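Local coordinates for SusD superfamily protein (PDB 3MCX) that is of unknown function but belongs to the SusD family of outer-membrane proteins, and so probably helps to capture glycans at the cell surface, at residues 282-292 with 314-325. Numbering follows the deposited sequence. Where two conformers were deposited one is given.
Sequences NEATVDWNNLI and KESVIENNTGLP. With ZN (zinc ion), chain D.
A single side-chain amide, that of Asn282, bridges two backbone groups of the loop that carries two zinc ligands. Its OD1 accepts from Val317 N at 2.9 Å, in a nearly straight bond (168°), while its ND2 gives a hydrogen to Glu315 O at 3.0 Å, an acceptor that lies close to the amide plane. With CG anti to the backbone N (chi1 -170°), the amide is carried across to residues 315-317. One water is hydrogen-bonded to Asn282 OD1, Glu283 O and Ser316 OG. Using both ends of the amide, with the water a further partner of OD1, holds the Asn282 group in one orientation. Replacing Asn282 by alanine is likely to leave Val317 N and Glu315 O without these partners, and the water without one of its contacts, so that the start of the zinc-binding loop could shift. Glu315 OE2 binds the zinc ion at 1.9 Å, Glu319 OE1 is a second ligand, and His330 completes the protein ligands. Beside the polar bridge, Ile318 CD1 packs 3.8 Å from Val286 CG2, the two side chains crossing at about a right angle. Farther along, Ile292 CD1 meets Leu324 CD2 at 4.0 Å. The contact thus joins the loop between helix 276-279 and strand 292-293 to that between strands 313-314 and 334-335, with Tyr334 of the latter strand touching Asn282, Ser316, Asn321 and Leu324.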
loop_
_atom_site.group_PDB
_atom_site.type_symbol
_atom_site.label_atom_id
_atom_site.label_comp_id
_atom_site.label_asym_id
_atom_site.label_seq_id
_atom_site.Cartn_x
_atom_site.Cartn_y
_atom_site.Cartn_z
ATOM N N ASN A 282 5.164 15.131 13.148
ATOM C CA ASN A 282 6.045 16.273 13.390
ATOM C C ASN A 282 5.670 16.786 14.764
ATOM O O ASN A 282 4.784 17.635 14.932
ATOM C CB ASN A 282 5.833 17.272 12.262
ATOM C CG ASN A 282 6.831 18.384 12.226
ATOM O OD1 ASN A 282 7.680 18.539 13.117
ATOM N ND2 ASN A 282 6.749 19.195 11.143
ATOM N N GLU A 283 6.349 16.229 15.768
ATOM C CA GLU A 283 5.890 16.312 17.157
ATOM C C GLU A 283 6.550 17.455 17.912
ATOM O O GLU A 283 7.692 17.835 17.623
ATOM C CB GLU A 283 6.226 14.993 17.881
ATOM C CG GLU A 283 5.650 13.740 17.252
ATOM C CD GLU A 283 6.342 12.491 17.727
ATOM O OE1 GLU A 283 7.510 12.278 17.351
ATOM O OE2 GLU A 283 5.686 11.704 18.473
ATOM N N ALA A 284 5.861 18.018 18.907
ATOM C CA ALA A 284 6.429 19.074 19.715
ATOM C C ALA A 284 7.565 18.577 20.610
ATOM O O ALA A 284 8.429 19.340 21.007
ATOM C CB ALA A 284 5.331 19.747 20.557
ATOM N N THR A 285 7.523 17.283 20.943
ATOM C CA THR A 285 8.634 16.592 21.614
ATOM C C THR A 285 8.805 15.286 20.844
ATOM O O THR A 285 7.829 14.554 20.621
ATOM C CB THR A 285 8.320 16.301 23.110
ATOM O OG1 THR A 285 8.149 17.527 23.816
ATOM C CG2 THR A 285 9.463 15.508 23.788
ATOM N N VAL A 286 10.023 14.988 20.389
ATOM C CA VAL A 286 10.264 13.780 19.589
ATOM C C VAL A 286 9.842 12.566 20.406
ATOM O O VAL A 286 10.237 12.453 21.583
ATOM C CB VAL A 286 11.741 13.647 19.206
ATOM C CG1 VAL A 286 12.032 12.311 18.499
ATOM C CG2 VAL A 286 12.192 14.818 18.302
ATOM N N ASP A 287 9.013 11.711 19.830
ATOM C CA ASP A 287 8.523 10.523 20.555
ATOM C C ASP A 287 8.350 9.346 19.629
ATOM O O ASP A 287 9.224 8.480 19.585
ATOM C CB ASP A 287 7.252 10.894 21.347
ATOM C CG ASP A 287 6.864 9.826 22.359
ATOM O OD1 ASP A 287 7.508 8.772 22.386
ATOM O OD2 ASP A 287 5.905 10.039 23.119
ATOM N N TRP A 288 7.270 9.321 18.867
ATOM C CA TRP A 288 6.927 8.207 18.022
ATOM C C TRP A 288 7.534 8.247 16.634
ATOM O O TRP A 288 7.639 7.199 16.001
ATOM C CB TRP A 288 5.405 8.078 17.871
ATOM C CG TRP A 288 4.715 7.816 19.158
ATOM C CD1 TRP A 288 4.169 8.730 20.012
ATOM C CD2 TRP A 288 4.492 6.536 19.745
ATOM N NE1 TRP A 288 3.602 8.088 21.106
ATOM C CE2 TRP A 288 3.797 6.740 20.959
ATOM C CE3 TRP A 288 4.810 5.231 19.356
ATOM C CZ2 TRP A 288 3.431 5.680 21.793
ATOM C CZ3 TRP A 288 4.432 4.172 20.189
ATOM C CH2 TRP A 288 3.735 4.407 21.374
ATOM N N ASN A 289 7.938 9.409 16.149
ATOM C CA ASN A 289 8.345 9.502 14.759
ATOM C C ASN A 289 9.499 8.567 14.405
ATOM O O ASN A 289 10.476 8.465 15.149
ATOM C CB ASN A 289 8.772 10.955 14.435
ATOM C CG ASN A 289 9.359 11.097 13.058
ATOM O OD1 ASN A 289 10.509 10.671 12.839
ATOM N ND2 ASN A 289 8.600 11.680 12.122
ATOM N N ASN A 290 9.373 7.902 13.271
ATOM C CA ASN A 290 10.555 7.319 12.648
ATOM C C ASN A 290 10.529 7.276 11.141
ATOM O O ASN A 290 11.139 6.402 10.552
ATOM C CB ASN A 290 10.945 5.949 13.217
ATOM C CG ASN A 290 12.443 5.697 13.077
ATOM O OD1 ASN A 290 13.197 6.662 12.871
ATOM N ND2 ASN A 290 12.897 4.434 13.212
ATOM N N LEU A 291 9.809 8.213 10.517
ATOM C CA LEU A 291 9.753 8.349 9.072
ATOM C C LEU A 291 9.943 9.806 8.720
ATOM O O LEU A 291 9.221 10.677 9.221
ATOM C CB LEU A 291 8.434 7.836 8.511
ATOM C CG LEU A 291 8.208 6.325 8.647
ATOM C CD1 LEU A 291 6.732 5.983 8.583
ATOM C CD2 LEU A 291 8.976 5.503 7.590
ATOM N N ILE A 292 10.923 10.067 7.861
ATOM C CA ILE A 292 11.158 11.392 7.312
ATOM C C ILE A 292 11.471 11.241 5.844
ATOM O O ILE A 292 11.836 10.151 5.390
ATOM C CB ILE A 292 12.268 12.164 8.027
ATOM C CG1 ILE A 292 13.632 11.428 7.996
ATOM C CG2 ILE A 292 11.837 12.484 9.503
ATOM C CD1 ILE A 292 14.839 12.233 8.487
ATOM N N LYS A 314 7.245 19.655 5.256
ATOM C CA LYS A 314 7.294 20.591 6.357
ATOM C C LYS A 314 8.619 20.442 7.124
ATOM O O LYS A 314 9.089 19.332 7.327
ATOM C CB LYS A 314 6.140 20.273 7.316
ATOM C CG LYS A 314 4.772 20.230 6.666
ATOM C CD LYS A 314 4.423 21.594 6.096
ATOM C CE LYS A 314 3.017 21.640 5.513
ATOM N NZ LYS A 314 2.772 22.906 4.725
ATOM N N GLU A 315 9.147 21.547 7.622
ATOM C CA GLU A 315 10.286 21.528 8.482
ATOM C C GLU A 315 9.808 21.093 9.892
ATOM O O GLU A 315 8.650 21.260 10.227
ATOM C CB GLU A 315 10.795 22.947 8.546
ATOM C CG GLU A 315 12.065 23.064 9.168
ATOM C CD GLU A 315 12.566 24.488 9.465
ATOM O OE1 GLU A 315 12.108 25.595 8.964
ATOM O OE2 GLU A 315 13.534 24.427 10.248
ATOM N N SER A 316 10.712 20.547 10.691
ATOM C CA SER A 316 10.435 20.242 12.097
ATOM C C SER A 316 9.838 21.430 12.844
ATOM O O SER A 316 10.348 22.547 12.808
ATOM C CB SER A 316 11.739 19.860 12.797
ATOM O OG SER A 316 11.561 19.663 14.192
ATOM N N VAL A 317 8.759 21.158 13.578
ATOM C CA VAL A 317 8.163 22.184 14.421
ATOM C C VAL A 317 9.065 22.504 15.635
ATOM O O VAL A 317 8.950 23.561 16.257
ATOM C CB VAL A 317 6.713 21.837 14.901
ATOM C CG1 VAL A 317 5.758 21.670 13.716
ATOM C CG2 VAL A 317 6.706 20.575 15.778
ATOM N N ILE A 318 9.969 21.581 15.974
ATOM C CA ILE A 318 11.039 21.879 16.924
ATOM C C ILE A 318 12.216 22.542 16.173
ATOM O O ILE A 318 12.886 21.887 15.377
ATOM C CB ILE A 318 11.583 20.612 17.612
ATOM C CG1 ILE A 318 10.447 19.856 18.334
ATOM C CG2 ILE A 318 12.734 20.933 18.531
ATOM C CD1 ILE A 318 10.819 18.378 18.687
ATOM N N GLU A 319 12.435 23.818 16.368
ATOM C CA GLU A 319 13.588 24.446 15.715
ATOM C C GLU A 319 14.869 23.903 16.336
ATOM O O GLU A 319 14.953 23.713 17.534
ATOM C CB GLU A 319 13.540 25.982 15.737
ATOM C CG GLU A 319 12.561 26.584 14.691
ATOM C CD GLU A 319 12.995 26.416 13.243
ATOM O OE1 GLU A 319 14.216 26.210 12.989
ATOM O OE2 GLU A 319 12.084 26.444 12.383
ATOM N N ASN A 320 15.876 23.703 15.499
ATOM C CA ASN A 320 17.216 23.286 15.943
ATOM C C ASN A 320 17.090 21.881 16.558
ATOM O O ASN A 320 17.683 21.598 17.583
ATOM C CB ASN A 320 17.849 24.309 16.887
ATOM C CG ASN A 320 17.937 25.678 16.264
ATOM O OD1 ASN A 320 18.158 25.748 15.030
ATOM N ND2 ASN A 320 17.768 26.727 17.040
ATOM N N ASN A 321 16.335 21.040 15.873
ATOM C CA ASN A 321 15.991 19.708 16.375
ATOM C C ASN A 321 17.188 18.769 16.284
ATOM O O ASN A 321 17.587 18.380 15.181
ATOM C CB ASN A 321 14.813 19.191 15.555
ATOM C CG ASN A 321 14.190 17.871 16.083
ATOM O OD1 ASN A 321 14.781 17.202 16.943
ATOM N ND2 ASN A 321 13.021 17.516 15.565
ATOM N N THR A 322 17.720 18.351 17.438
ATOM C CA THR A 322 18.900 17.473 17.439
ATOM C C THR A 322 18.532 16.005 17.254
ATOM O O THR A 322 19.445 15.172 17.141
ATOM C CB THR A 322 19.723 17.615 18.704
ATOM O OG1 THR A 322 18.901 17.258 19.811
ATOM C CG2 THR A 322 20.227 19.050 18.843
ATOM N N GLY A 323 17.228 15.696 17.137
ATOM C CA GLY A 323 16.709 14.357 16.838
ATOM C C GLY A 323 16.712 14.010 15.354
ATOM O O GLY A 323 16.377 12.888 14.952
ATOM N N LEU A 324 17.128 14.974 14.528
ATOM C CA LEU A 324 17.277 14.743 13.089
ATOM C C LEU A 324 18.749 14.557 12.761
ATOM O O LEU A 324 19.610 15.108 13.396
ATOM C CB LEU A 324 16.747 15.939 12.284
ATOM C CG LEU A 324 15.244 16.078 12.204
ATOM C CD1 LEU A 324 14.879 17.458 11.631
ATOM C CD2 LEU A 324 14.613 15.002 11.357
ATOM N N PRO A 325 19.027 13.832 11.669
ATOM C CA PRO A 325 20.386 13.900 11.146
ATOM C C PRO A 325 20.793 15.362 10.947
ATOM O O PRO A 325 19.960 16.146 10.483
ATOM C CB PRO A 325 20.256 13.171 9.809
ATOM C CG PRO A 325 19.160 12.223 10.004
ATOM C CD PRO A 325 18.156 12.946 10.888
HETATM ZN ZN ZN D . 14.594 25.874 11.016
HETATM O O HOH W 1 9.246 17.906 15.346
#